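Local coordinates for separin (Saccharomyces cerevisiae, PDB 5U1T), which cleaves the cohesin subunit MCD1/SCC1 as a caspase-like cysteine protease at the onset of anaphase, and is held inactive by securin for most of the cell cycle, at residues 743-746 / 747-750; 760-763 / 764-767; 790-793 / 794-798; 801-805 / 806-810; 1090-1093 / 1094-1097. All coordinates share one frame; numbering follows the deposited sequence.

Interactions 1, 2 and 3 lie on three successive helices, 729-752, 756-775 and 782-805, which run up and down against one another; the centres of the three contacts are about 9 to 11 Å apart. Asp762 of interaction 2 receives a hydrogen bond from Ser746 and a weak one from Asn750 of interaction 1, and Asn744 of interaction 1 reaches the backbone of Ser791 in interaction 3. Interaction 4 ends helix 782-805 and touches interaction 2 through Val760 and Ile802, their centres about 15 Å apart. Interaction 5, a loop, packs on the side of helix 756-775 at Ile761, Arg764 and Lys765, its centre about 10 Å from that of interaction 2. All five lie away from the probable active-site cysteine, Cys1497.

Interaction 1 of 5, residues 743-746 / 747-750; sequences FNES and AKLN
Phe743 to Asn750 form two turns in the later part of helix 729-752, where Ala747 N reaches Phe743 O at 3.1 Å and each following amide repeats the i+4 to i step. This is regular alpha-helical bonding: Leu749 N to Glu745 O is 2.9 Å, and Asn750 N to Ser746 O is 3.0 Å and nearly straight at 167°. The bond from Lys748 N to Asn744 O, at 3.5 Å, is weak. The helix is the first arm of an antiparallel pair with helix 756-775, and its side chains are sorted by face. On one face Glu745 and Lys748 lie alongside each other and point the same way, with Glu745 OE1 against the aliphatic CD of Lys748 at 3.7 Å. Their charged ends do not meet, since the lysine chain runs extended as far as CE and then bends (chi4 76°), which leaves NZ 5.2 Å from OE1. Asn744 projects toward helix 782-805, where its ND2 binds the carbonyl of Ser791, while the methyl of Ala747 packs on Cys763 of helix 756-775. The loop residue Val693 covers Glu745, Lys748 and Leu749, and Phe703 of helix 700-714 touches Ser746 and Leu749. One turn apart, Ser746 and Asn750 carry the polar link to the second arm. Ser746 holds its hydroxyl opposite the backbone N (chi1 -169°), and Asn750 ND2 comes within 4.0 Å of that OG. Both atoms converge on one carboxylate oxygen, Asp762 OD2, by a hydrogen bond from Ser746 OG and a weak one from Asn750 ND2.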
loop_
_atom_site.group_PDB
_atom_site.type_symbol
_atom_site.label_atom_id
_atom_site.label_comp_id
_atom_site.label_asym_id
_atom_site.label_seq_id
_atom_site.Cartn_x
_atom_site.Cartn_y
_atom_site.Cartn_z
ATOM N N PHE A 743 -3.389 7.210 -8.266
ATOM C CA PHE A 743 -4.634 7.909 -7.925
ATOM C C PHE A 743 -4.661 8.493 -6.508
ATOM O O PHE A 743 -5.305 9.501 -6.272
ATOM C CB PHE A 743 -5.839 6.974 -8.107
ATOM C CG PHE A 743 -6.214 6.753 -9.539
ATOM C CD1 PHE A 743 -6.346 7.825 -10.406
ATOM C CD2 PHE A 743 -6.411 5.475 -10.027
ATOM C CE1 PHE A 743 -6.675 7.624 -11.747
ATOM C CE2 PHE A 743 -6.733 5.262 -11.367
ATOM C CZ PHE A 743 -6.869 6.342 -12.229
ATOM N N ASN A 744 -3.967 7.852 -5.576
ATOM C CA ASN A 744 -3.859 8.347 -4.215
ATOM C C ASN A 744 -3.063 9.645 -4.138
ATOM O O ASN A 744 -3.440 10.567 -3.418
ATOM C CB ASN A 744 -3.215 7.293 -3.309
ATOM C CG ASN A 744 -4.224 6.562 -2.454
ATOM O OD1 ASN A 744 -5.385 6.958 -2.361
ATOM N ND2 ASN A 744 -3.786 5.487 -1.812
ATOM N N GLU A 745 -1.958 9.719 -4.872
ATOM C CA GLU A 745 -1.147 10.925 -4.833
ATOM C C GLU A 745 -1.763 12.011 -5.689
ATOM O O GLU A 745 -1.590 13.202 -5.421
ATOM C CB GLU A 745 0.278 10.637 -5.276
ATOM C CG GLU A 745 1.086 10.062 -4.147
ATOM C CD GLU A 745 1.705 11.131 -3.286
ATOM O OE1 GLU A 745 1.591 11.055 -2.048
ATOM O OE2 GLU A 745 2.329 12.040 -3.847
ATOM N N SER A 746 -2.491 11.591 -6.711
ATOM C CA SER A 746 -3.173 12.531 -7.566
ATOM C C SER A 746 -4.275 13.270 -6.797
ATOM O O SER A 746 -4.547 14.447 -7.053
ATOM C CB SER A 746 -3.753 11.828 -8.775
ATOM O OG SER A 746 -4.180 12.795 -9.709
ATOM N N ALA A 747 -4.893 12.570 -5.851
ATOM C CA ALA A 747 -5.833 13.203 -4.941
ATOM C C ALA A 747 -5.132 14.303 -4.131
ATOM O O ALA A 747 -5.649 15.418 -4.015
ATOM C CB ALA A 747 -6.467 12.172 -4.008
ATOM N N LYS A 748 -3.956 13.981 -3.585
ATOM C CA LYS A 748 -3.176 14.897 -2.762
ATOM C C LYS A 748 -2.776 16.144 -3.560
ATOM O O LYS A 748 -2.882 17.269 -3.065
ATOM C CB LYS A 748 -1.936 14.184 -2.215
ATOM C CG LYS A 748 -1.364 14.743 -0.918
ATOM C CD LYS A 748 -0.060 14.034 -0.535
ATOM C CE LYS A 748 0.447 14.474 0.836
ATOM N NZ LYS A 748 -0.342 13.855 1.932
ATOM N N LEU A 749 -2.341 15.955 -4.800
ATOM C CA LEU A 749 -1.943 17.088 -5.623
ATOM C C LEU A 749 -3.112 18.000 -5.948
ATOM O O LEU A 749 -3.019 19.222 -5.777
ATOM C CB LEU A 749 -1.309 16.626 -6.927
ATOM C CG LEU A 749 0.197 16.447 -6.884
ATOM C CD1 LEU A 749 0.697 16.248 -8.264
ATOM C CD2 LEU A 749 0.875 17.635 -6.253
ATOM N N ASN A 750 -4.192 17.402 -6.449
ATOM C CA ASN A 750 -5.409 18.124 -6.789
ATOM C C ASN A 750 -5.934 18.961 -5.625
ATOM O O ASN A 750 -6.252 20.140 -5.786
ATOM C CB ASN A 750 -6.486 17.148 -7.243
ATOM C CG ASN A 750 -6.519 16.977 -8.742
ATOM O OD1 ASN A 750 -6.331 17.930 -9.494
ATOM N ND2 ASN A 750 -6.763 15.750 -9.187
#

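Interaction 2 of 5, residues 760-763 / 764-767; sequences VIDC and RKAQ
Ala766 N bonds to Asp762 O at 3.0 Å, nearly in line with the C=O bond, and Lys765 N bonds to Ile761 O at the same 3.0 Å in the carbonyl plane. Arg764 N to Val760 O (3.2 Å) and Gln767 N to Cys763 O (3.1 Å) continue the i+4 pattern, and Arg764 N and Lys765 N each make a further weak bond, to Ile761 O and Asp762 O. Between side chains the attraction is looser: Asp762 OD1 and Lys765 NZ are 4.3 Å apart, opposite charges beyond salt-bridge range, while OD2 of the same carboxylate is engaged by Ser746. The bonding is that of a regular alpha helix, here the first half of helix 756-775, with helix 729-752 on one side and helix 782-805 on another. Lys765 lies extended over Ile761, its CE 3.8 Å from the CG2 methyl, and the two side chains cross at a slant. An alanine in place of Lys765 would probably uncover that methyl and deprive Asp762 of its nearby positive charge. Arg764 bends at both chi2 and chi3, and the edge of its guanidinium lies by Gln767 CB, in plane with it. From there NE donates to the backbone of another protein chain, against which Val760 and Gln767 also pack.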
loop_
_atom_site.group_PDB
_atom_site.type_symbol
_atom_site.label_atom_id
_atom_site.label_comp_id
_atom_site.label_asym_id
_atom_site.label_seq_id
_atom_site.Cartn_x
_atom_site.Cartn_y
_atom_site.Cartn_z
ATOM N N VAL A 760 -11.633 14.226 -4.879
ATOM C CA VAL A 760 -12.572 13.264 -4.306
ATOM C C VAL A 760 -12.730 12.084 -5.255
ATOM O O VAL A 760 -12.725 10.939 -4.820
ATOM C CB VAL A 760 -13.963 13.883 -4.020
ATOM C CG1 VAL A 760 -14.981 12.798 -3.704
ATOM C CG2 VAL A 760 -13.877 14.853 -2.873
ATOM N N ILE A 761 -12.853 12.370 -6.548
ATOM C CA ILE A 761 -13.038 11.323 -7.546
ATOM C C ILE A 761 -11.831 10.389 -7.611
ATOM O O ILE A 761 -11.996 9.169 -7.617
ATOM C CB ILE A 761 -13.303 11.912 -8.926
ATOM C CG1 ILE A 761 -14.602 12.713 -8.884
ATOM C CG2 ILE A 761 -13.370 10.809 -9.973
ATOM C CD1 ILE A 761 -15.005 13.315 -10.207
ATOM N N ASP A 762 -10.631 10.967 -7.640
ATOM C CA ASP A 762 -9.394 10.199 -7.650
ATOM C C ASP A 762 -9.368 9.202 -6.505
ATOM O O ASP A 762 -9.307 7.987 -6.729
ATOM C CB ASP A 762 -8.182 11.120 -7.563
ATOM C CG ASP A 762 -7.893 11.817 -8.872
ATOM O OD1 ASP A 762 -8.529 11.483 -9.898
ATOM O OD2 ASP A 762 -7.014 12.705 -8.880
ATOM N N CYS A 763 -9.405 9.736 -5.290
ATOM C CA CYS A 763 -9.544 8.957 -4.064
ATOM C C CYS A 763 -10.495 7.779 -4.174
ATOM O O CYS A 763 -10.223 6.709 -3.642
ATOM C CB CYS A 763 -10.040 9.858 -2.934
ATOM S SG CYS A 763 -8.778 10.304 -1.787
ATOM N N ARG A 764 -11.619 7.984 -4.846
ATOM C CA ARG A 764 -12.639 6.948 -4.939
ATOM C C ARG A 764 -12.254 5.872 -5.956
ATOM O O ARG A 764 -12.626 4.716 -5.802
ATOM C CB ARG A 764 -13.995 7.569 -5.289
ATOM C CG ARG A 764 -14.529 8.537 -4.214
ATOM C CD ARG A 764 -15.175 7.818 -3.038
ATOM N NE ARG A 764 -16.185 6.893 -3.530
ATOM C CZ ARG A 764 -15.995 5.582 -3.646
ATOM N NH1 ARG A 764 -16.965 4.817 -4.134
ATOM N NH2 ARG A 764 -14.835 5.034 -3.279
ATOM N N LYS A 765 -11.509 6.255 -6.988
ATOM C CA LYS A 765 -10.957 5.284 -7.912
ATOM C C LYS A 765 -9.950 4.404 -7.183
ATOM O O LYS A 765 -9.925 3.186 -7.365
ATOM C CB LYS A 765 -10.284 5.970 -9.089
ATOM C CG LYS A 765 -11.203 6.738 -9.972
ATOM C CD LYS A 765 -10.400 7.423 -11.053
ATOM C CE LYS A 765 -11.284 8.313 -11.895
ATOM N NZ LYS A 765 -10.487 9.108 -12.855
ATOM N N ALA A 766 -9.120 5.042 -6.362
ATOM C CA ALA A 766 -8.110 4.348 -5.593
ATOM C C ALA A 766 -8.772 3.295 -4.719
ATOM O O ALA A 766 -8.293 2.174 -4.614
ATOM C CB ALA A 766 -7.313 5.318 -4.757
ATOM N N GLN A 767 -9.891 3.647 -4.111
ATOM C CA GLN A 767 -10.593 2.712 -3.247
ATOM C C GLN A 767 -11.315 1.622 -4.022
ATOM O O GLN A 767 -11.446 0.498 -3.548
ATOM C CB GLN A 767 -11.592 3.454 -2.379
ATOM C CG GLN A 767 -10.966 4.143 -1.225
ATOM C CD GLN A 767 -11.974 4.412 -0.133
ATOM O OE1 GLN A 767 -13.138 4.771 -0.410
ATOM N NE2 GLN A 767 -11.547 4.225 1.126
#

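Interaction 3 of 5, residues 790-793 / 794-798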
loop_
_atom_site.group_PDB
_atom_site.type_symbol
_atom_site.label_atom_id
_atom_site.label_comp_id
_atom_site.label_asym_id
_atom_site.label_seq_id
_atom_site.Cartn_x
_atom_site.Cartn_y
_atom_site.Cartn_z
ATOM N N LYS A 790 -0.774 0.262 3.373
ATOM C CA LYS A 790 -0.303 1.633 3.327
ATOM C C LYS A 790 -1.229 2.451 2.423
ATOM O O LYS A 790 -1.637 3.557 2.764
ATOM C CB LYS A 790 1.152 1.688 2.840
ATOM C CG LYS A 790 2.193 1.569 3.956
ATOM C CD LYS A 790 2.088 2.764 4.972
ATOM C CE LYS A 790 3.221 2.776 6.060
ATOM N NZ LYS A 790 3.076 3.908 7.064
ATOM N N SER A 791 -1.594 1.880 1.286
ATOM C CA SER A 791 -2.419 2.575 0.312
ATOM C C SER A 791 -3.861 2.785 0.751
ATOM O O SER A 791 -4.467 3.813 0.442
ATOM C CB SER A 791 -2.406 1.823 -1.012
ATOM O OG SER A 791 -1.415 2.354 -1.862
ATOM N N LEU A 792 -4.413 1.811 1.459
ATOM C CA LEU A 792 -5.828 1.842 1.795
ATOM C C LEU A 792 -6.079 2.775 2.946
ATOM O O LEU A 792 -7.128 3.405 3.016
ATOM C CB LEU A 792 -6.337 0.449 2.148
ATOM C CG LEU A 792 -7.844 0.293 2.328
ATOM C CD1 LEU A 792 -8.617 1.035 1.216
ATOM C CD2 LEU A 792 -8.220 -1.184 2.366
ATOM N N SER A 793 -5.122 2.836 3.866
ATOM C CA SER A 793 -5.244 3.727 5.008
ATOM C C SER A 793 -5.046 5.159 4.533
ATOM O O SER A 793 -5.701 6.069 5.018
ATOM C CB SER A 793 -4.243 3.364 6.115
ATOM O OG SER A 793 -2.943 3.188 5.585
ATOM N N PHE A 794 -4.158 5.330 3.558
ATOM C CA PHE A 794 -3.869 6.627 2.963
ATOM C C PHE A 794 -5.138 7.216 2.360
ATOM O O PHE A 794 -5.461 8.381 2.594
ATOM C CB PHE A 794 -2.778 6.495 1.893
ATOM C CG PHE A 794 -2.483 7.774 1.138
ATOM C CD1 PHE A 794 -3.383 8.288 0.196
ATOM C CD2 PHE A 794 -1.285 8.440 1.332
ATOM C CE1 PHE A 794 -3.108 9.456 -0.504
ATOM C CE2 PHE A 794 -0.992 9.604 0.626
ATOM C CZ PHE A 794 -1.907 10.113 -0.291
ATOM N N SER A 795 -5.851 6.414 1.573
ATOM C CA SER A 795 -7.005 6.939 0.877
ATOM C C SER A 795 -8.133 7.283 1.864
ATOM O O SER A 795 -8.854 8.230 1.626
ATOM C CB SER A 795 -7.481 5.970 -0.203
ATOM O OG SER A 795 -8.265 4.961 0.368
ATOM N N PHE A 796 -8.272 6.578 2.981
ATOM C CA PHE A 796 -9.182 7.067 4.028
ATOM C C PHE A 796 -8.728 8.404 4.650
ATOM O O PHE A 796 -9.510 9.341 4.728
ATOM C CB PHE A 796 -9.367 6.030 5.134
ATOM C CG PHE A 796 -10.416 4.999 4.819
ATOM C CD1 PHE A 796 -11.769 5.306 4.951
ATOM C CD2 PHE A 796 -10.051 3.732 4.366
ATOM C CE1 PHE A 796 -12.748 4.368 4.648
ATOM C CE2 PHE A 796 -11.017 2.789 4.059
ATOM C CZ PHE A 796 -12.372 3.102 4.204
ATOM N N PHE A 797 -7.476 8.482 5.091
ATOM C CA PHE A 797 -6.889 9.741 5.513
ATOM C C PHE A 797 -7.178 10.861 4.484
ATOM O O PHE A 797 -7.697 11.921 4.828
ATOM C CB PHE A 797 -5.375 9.599 5.716
ATOM C CG PHE A 797 -4.976 8.572 6.750
ATOM C CD1 PHE A 797 -5.898 8.053 7.649
ATOM C CD2 PHE A 797 -3.658 8.122 6.820
ATOM C CE1 PHE A 797 -5.505 7.090 8.601
ATOM C CE2 PHE A 797 -3.261 7.174 7.761
ATOM C CZ PHE A 797 -4.182 6.662 8.659
ATOM N N GLN A 798 -6.870 10.611 3.221
ATOM C CA GLN A 798 -7.045 11.628 2.204
ATOM C C GLN A 798 -8.503 12.081 2.056
ATOM O O GLN A 798 -8.773 13.277 1.994
ATOM C CB GLN A 798 -6.523 11.130 0.856
ATOM C CG GLN A 798 -6.070 12.243 -0.074
ATOM C CD GLN A 798 -5.267 13.311 0.663
ATOM O OE1 GLN A 798 -4.146 13.074 1.126
ATOM N NE2 GLN A 798 -5.865 14.491 0.806
#
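Phe797 lays one face of its ring over the carbonyl oxygen of Ser793, one turn back along the helix, with that oxygen 3.1 Å above the ring plane and displaced toward the rim. CG stands beside the backbone N (chi1 -59°), and a chi2 of -15° turns the ring so that its face, not its edge, meets the oxygen. The same oxygen accepts the amide of Phe797 at 3.0 Å and 173°. Phe796 behaves differently toward the preceding carbonyl: Leu792 O meets the edge of its ring near the ring plane, by CD2. Leu792 and Phe796 run side by side in the same direction, and CD1 of the leucine touches CE2 of the ring at 4.1 Å. Leu792 O also receives the hydroxyl of Ser795, at 3.3 Å from OG and well out of the carbonyl plane, besides a weak bond from Phe796 N. Ser793 OG has a partner just before the segment, Leu789 O. Replacing Phe797 with an alanine would probably uncover the oxygen of Ser793 and leave Phe838, now stacked on the ring, without its partner. These i, i+3 and i, i+4 contacts belong to one alpha helix, 782-805, enclosed on several sides. Ser795 and Phe794 meet Asn744 of helix 729-752, and Ser795 and Phe796 meet Gln767 of helix 756-775. Phe796 lies on Tyr815 and Leu819 of helix 809-825, and both it and Leu792 pack on aromatic side chains of another protein chain. Helix 829-845 lies against Ser793 and Phe797 through Cys835.

Interaction 4 of 5, residues 801-805 / 806-810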
loop_
_atom_site.group_PDB
_atom_site.type_symbol
_atom_site.label_atom_id
_atom_site.label_comp_id
_atom_site.label_asym_id
_atom_site.label_seq_id
_atom_site.Cartn_x
_atom_site.Cartn_y
_atom_site.Cartn_z
ATOM N N LYS A 801 -9.561 14.071 5.094
ATOM C CA LYS A 801 -8.936 15.370 4.985
ATOM C C LYS A 801 -9.644 16.235 3.935
ATOM O O LYS A 801 -9.834 17.435 4.149
ATOM C CB LYS A 801 -7.449 15.225 4.648
ATOM C CG LYS A 801 -6.514 14.954 5.839
ATOM C CD LYS A 801 -5.099 14.653 5.318
ATOM C CE LYS A 801 -3.978 15.118 6.262
ATOM N NZ LYS A 801 -2.605 15.115 5.616
ATOM N N ILE A 802 -10.059 15.652 2.817
ATOM C CA ILE A 802 -10.659 16.465 1.758
ATOM C C ILE A 802 -12.011 17.020 2.219
ATOM O O ILE A 802 -12.374 18.157 1.910
ATOM C CB ILE A 802 -10.851 15.679 0.437
ATOM C CG1 ILE A 802 -9.510 15.260 -0.169
ATOM C CG2 ILE A 802 -11.579 16.521 -0.594
ATOM C CD1 ILE A 802 -9.661 14.331 -1.370
ATOM N N HIS A 803 -12.733 16.220 2.992
ATOM C CA HIS A 803 -14.039 16.603 3.476
ATOM C C HIS A 803 -13.978 17.507 4.722
ATOM O O HIS A 803 -14.937 18.220 5.018
ATOM C CB HIS A 803 -14.871 15.347 3.740
ATOM C CG HIS A 803 -15.277 14.629 2.487
ATOM N ND1 HIS A 803 -16.502 14.817 1.884
ATOM C CD2 HIS A 803 -14.613 13.740 1.710
ATOM C CE1 HIS A 803 -16.580 14.066 0.798
ATOM N NE2 HIS A 803 -15.446 13.404 0.669
ATOM N N ILE A 804 -12.856 17.485 5.439
ATOM C CA ILE A 804 -12.613 18.445 6.514
ATOM C C ILE A 804 -12.372 19.800 5.889
ATOM O O ILE A 804 -12.955 20.791 6.310
ATOM C CB ILE A 804 -11.414 18.067 7.381
ATOM C CG1 ILE A 804 -11.785 16.905 8.287
ATOM C CG2 ILE A 804 -10.961 19.234 8.226
ATOM C CD1 ILE A 804 -10.594 16.146 8.796
ATOM N N ARG A 805 -11.540 19.833 4.856
ATOM C CA ARG A 805 -11.273 21.065 4.140
ATOM C C ARG A 805 -12.548 21.782 3.687
ATOM O O ARG A 805 -12.621 22.996 3.758
ATOM C CB ARG A 805 -10.383 20.794 2.935
ATOM C CG ARG A 805 -10.321 21.963 2.002
ATOM C CD ARG A 805 -9.495 21.683 0.805
ATOM N NE ARG A 805 -8.181 22.308 0.910
ATOM C CZ ARG A 805 -7.790 23.332 0.162
ATOM N NH1 ARG A 805 -6.564 23.824 0.318
ATOM N NH2 ARG A 805 -8.624 23.863 -0.742
ATOM N N ILE A 806 -13.562 21.055 3.224
ATOM C CA ILE A 806 -14.781 21.733 2.797
ATOM C C ILE A 806 -15.858 21.722 3.875
ATOM O O ILE A 806 -17.002 22.091 3.615
ATOM C CB ILE A 806 -15.367 21.119 1.516
ATOM C CG1 ILE A 806 -15.888 19.708 1.792
ATOM C CG2 ILE A 806 -14.339 21.152 0.401
ATOM C CD1 ILE A 806 -16.441 19.055 0.583
ATOM N N GLY A 807 -15.485 21.282 5.072
ATOM C CA GLY A 807 -16.345 21.329 6.244
ATOM C C GLY A 807 -17.479 20.323 6.353
ATOM O O GLY A 807 -18.312 20.424 7.244
ATOM N N SER A 808 -17.514 19.340 5.466
ATOM C CA SER A 808 -18.598 18.367 5.478
ATOM C C SER A 808 -18.487 17.341 6.603
ATOM O O SER A 808 -17.898 16.274 6.426
ATOM C CB SER A 808 -18.665 17.648 4.140
ATOM O OG SER A 808 -19.799 16.804 4.110
ATOM N N ALA A 809 -19.061 17.667 7.757
ATOM C CA ALA A 809 -19.167 16.725 8.861
ATOM C C ALA A 809 -19.813 15.405 8.415
ATOM O O ALA A 809 -19.371 14.326 8.813
ATOM C CB ALA A 809 -19.956 17.340 10.004
ATOM N N ARG A 810 -20.837 15.491 7.574
ATOM C CA ARG A 810 -21.591 14.313 7.176
ATOM C C ARG A 810 -20.704 13.208 6.585
ATOM O O ARG A 810 -20.814 12.035 6.956
ATOM C CB ARG A 810 -22.680 14.704 6.172
ATOM C CG ARG A 810 -23.764 13.632 5.989
ATOM C CD ARG A 810 -24.698 13.959 4.828
ATOM N NE ARG A 810 -25.809 14.835 5.205
ATOM C CZ ARG A 810 -27.090 14.447 5.253
ATOM N NH1 ARG A 810 -28.050 15.306 5.599
ATOM N NH2 ARG A 810 -27.416 13.193 4.953
#
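His803 and Ile804 give the carbonyls that end helix 782-805. Gly807 N bonds to Ile804 O at 2.9 Å, coming from well above the carbonyl plane, while Ser808 N reaches His803 O at 2.8 Å in a weak, bent bond (126°). Ile806 N still makes the helical bond to Ile802 O, but weakly, at 3.4 Å.

Packing centres on Ile806, whose CG1 lies against the carbonyl oxygens of the last turn. This branch sits between the backbone N and the carbonyl carbon (chi1 68°), which folds it back to 3.7 Å from His803 O and 3.8 Å from Ile802 O. Ile802 and Ile806 both pack on Val756 of the preceding helix.

Three polar side chains find partners beyond the two segments. Ser808 OG bonds to Asp811 OD2 in the next helix and Arg805 NH2 to Asp1032 O; Arg810 NH2 to Ser1480 OG, with the backbone bond of Gly807 to Glu1509, ties the turn to the peptidase C50 region.

Gly807 has a positive phi of 75°. Together with the bonds from Gly807 to Ile804 and from Ser808 to His803, this has the pattern of a Schellman motif, its outer bond weak, followed directly by Ser808 as N-cap of helix 809-825.

Interaction 5 of 5, residues 1090-1093 / 1094-1097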
loop_
_atom_site.group_PDB
_atom_site.type_symbol
_atom_site.label_atom_id
_atom_site.label_comp_id
_atom_site.label_asym_id
_atom_site.label_seq_id
_atom_site.Cartn_x
_atom_site.Cartn_y
_atom_site.Cartn_z
ATOM N N ILE A 1090 -22.813 14.420 -8.514
ATOM C CA ILE A 1090 -21.753 13.723 -9.236
ATOM C C ILE A 1090 -22.219 12.394 -9.830
ATOM O O ILE A 1090 -22.712 11.528 -9.107
ATOM C CB ILE A 1090 -20.545 13.417 -8.319
ATOM C CG1 ILE A 1090 -19.861 14.704 -7.858
ATOM C CG2 ILE A 1090 -19.553 12.510 -9.035
ATOM C CD1 ILE A 1090 -18.427 14.492 -7.358
ATOM N N ASP A 1091 -22.051 12.225 -11.137
ATOM C CA ASP A 1091 -22.359 10.954 -11.779
ATOM C C ASP A 1091 -21.466 9.846 -11.233
ATOM O O ASP A 1091 -20.240 9.967 -11.236
ATOM C CB ASP A 1091 -22.189 11.066 -13.289
ATOM C CG ASP A 1091 -22.736 9.864 -14.027
ATOM O OD1 ASP A 1091 -22.354 8.721 -13.687
ATOM O OD2 ASP A 1091 -23.560 10.064 -14.952
ATOM N N ASN A 1092 -22.071 8.752 -10.784
ATOM C CA ASN A 1092 -21.300 7.676 -10.158
ATOM C C ASN A 1092 -20.402 6.894 -11.118
ATOM O O ASN A 1092 -19.558 6.126 -10.669
ATOM C CB ASN A 1092 -22.241 6.713 -9.426
ATOM C CG ASN A 1092 -22.536 7.169 -8.003
ATOM O OD1 ASN A 1092 -23.585 7.765 -7.715
ATOM N ND2 ASN A 1092 -21.595 6.916 -7.109
ATOM N N LYS A 1093 -20.568 7.095 -12.424
ATOM C CA LYS A 1093 -19.674 6.482 -13.411
ATOM C C LYS A 1093 -18.245 7.028 -13.285
ATOM O O LYS A 1093 -17.274 6.360 -13.685
ATOM C CB LYS A 1093 -20.184 6.708 -14.844
ATOM C CG LYS A 1093 -19.544 7.908 -15.568
ATOM C CD LYS A 1093 -19.980 7.993 -17.040
ATOM C CE LYS A 1093 -19.360 9.202 -17.767
ATOM N NZ LYS A 1093 -19.650 10.517 -17.115
ATOM N N ASN A 1094 -18.129 8.237 -12.730
ATOM C CA ASN A 1094 -16.845 8.932 -12.597
ATOM C C ASN A 1094 -15.905 8.239 -11.622
ATOM O O ASN A 1094 -14.683 8.297 -11.763
ATOM C CB ASN A 1094 -17.067 10.378 -12.148
ATOM C CG ASN A 1094 -17.580 11.275 -13.269
ATOM O OD1 ASN A 1094 -16.962 12.291 -13.587
ATOM N ND2 ASN A 1094 -18.709 10.902 -13.875
ATOM N N TYR A 1095 -16.490 7.573 -10.637
ATOM C CA TYR A 1095 -15.721 6.875 -9.621
ATOM C C TYR A 1095 -15.151 5.539 -10.113
ATOM O O TYR A 1095 -14.311 4.935 -9.440
ATOM C CB TYR A 1095 -16.595 6.660 -8.386
ATOM C CG TYR A 1095 -17.094 7.953 -7.790
ATOM C CD1 TYR A 1095 -16.243 9.034 -7.623
ATOM C CD2 TYR A 1095 -18.425 8.102 -7.415
ATOM C CE1 TYR A 1095 -16.699 10.230 -7.076
ATOM C CE2 TYR A 1095 -18.893 9.295 -6.870
ATOM C CZ TYR A 1095 -18.024 10.355 -6.702
ATOM O OH TYR A 1095 -18.476 11.546 -6.162
ATOM N N ARG A 1096 -15.585 5.084 -11.287
ATOM C CA ARG A 1096 -15.131 3.790 -11.799
ATOM C C ARG A 1096 -14.538 3.836 -13.214
ATOM O O ARG A 1096 -14.553 2.829 -13.930
ATOM C CB ARG A 1096 -16.287 2.782 -11.759
ATOM C CG ARG A 1096 -16.281 1.915 -10.510
ATOM C CD ARG A 1096 -17.681 1.419 -10.150
ATOM N NE ARG A 1096 -17.779 1.093 -8.721
ATOM C CZ ARG A 1096 -18.886 0.674 -8.106
ATOM N NH1 ARG A 1096 -18.858 0.412 -6.800
ATOM N NH2 ARG A 1096 -20.017 0.517 -8.792
ATOM N N GLU A 1097 -13.997 4.981 -13.616
ATOM C CA GLU A 1097 -13.353 5.071 -14.926
ATOM C C GLU A 1097 -11.858 5.384 -14.773
ATOM O O GLU A 1097 -11.480 6.446 -14.283
ATOM C CB GLU A 1097 -14.078 6.104 -15.800
ATOM C CG GLU A 1097 -15.438 5.573 -16.310
ATOM C CD GLU A 1097 -16.292 6.625 -17.030
ATOM O OE1 GLU A 1097 -17.057 6.244 -17.954
ATOM O OE2 GLU A 1097 -16.213 7.827 -16.668
#
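Asn1094 N bonds to Asp1091 O at 3.1 Å and 161°, the first of three backbone bonds that step from residue i+3 back to residue i. Tyr1095 N to Asn1092 O follows, weak at 3.4 Å, and then Arg1096 N to Lys1093 O at 3.2 Å; the first and third donors stand well above their carbonyl planes.

The apolar contact is between Ile1090 and Tyr1095, which cross at about a right angle, with Ile1090 CG2 at 3.5 Å from Tyr1095 CZ. Asn1092 approaches the same ring differently: its ND2 lies at the edge, in plane, 3.4 Å from CD2, and its amide is turned 68° from the ring. Tyr1095 has a further partner in Arg764, by a cation-pi contact, and its carbonyl binds Asn768, so the loop is fixed on helix 756-775.

Among charged groups, Glu1097 runs obliquely across Lys1093, OE1 at 3.5 Å from CD, while NZ stays 4.4 Å from OE2, beyond a salt bridge.

The chain enters this turn through Asp1091. With its CG opposite the backbone N (chi1 -169°), the carboxylate swings forward, and OD1 accepts Lys1093 N at 2.7 Å: an Asx turn.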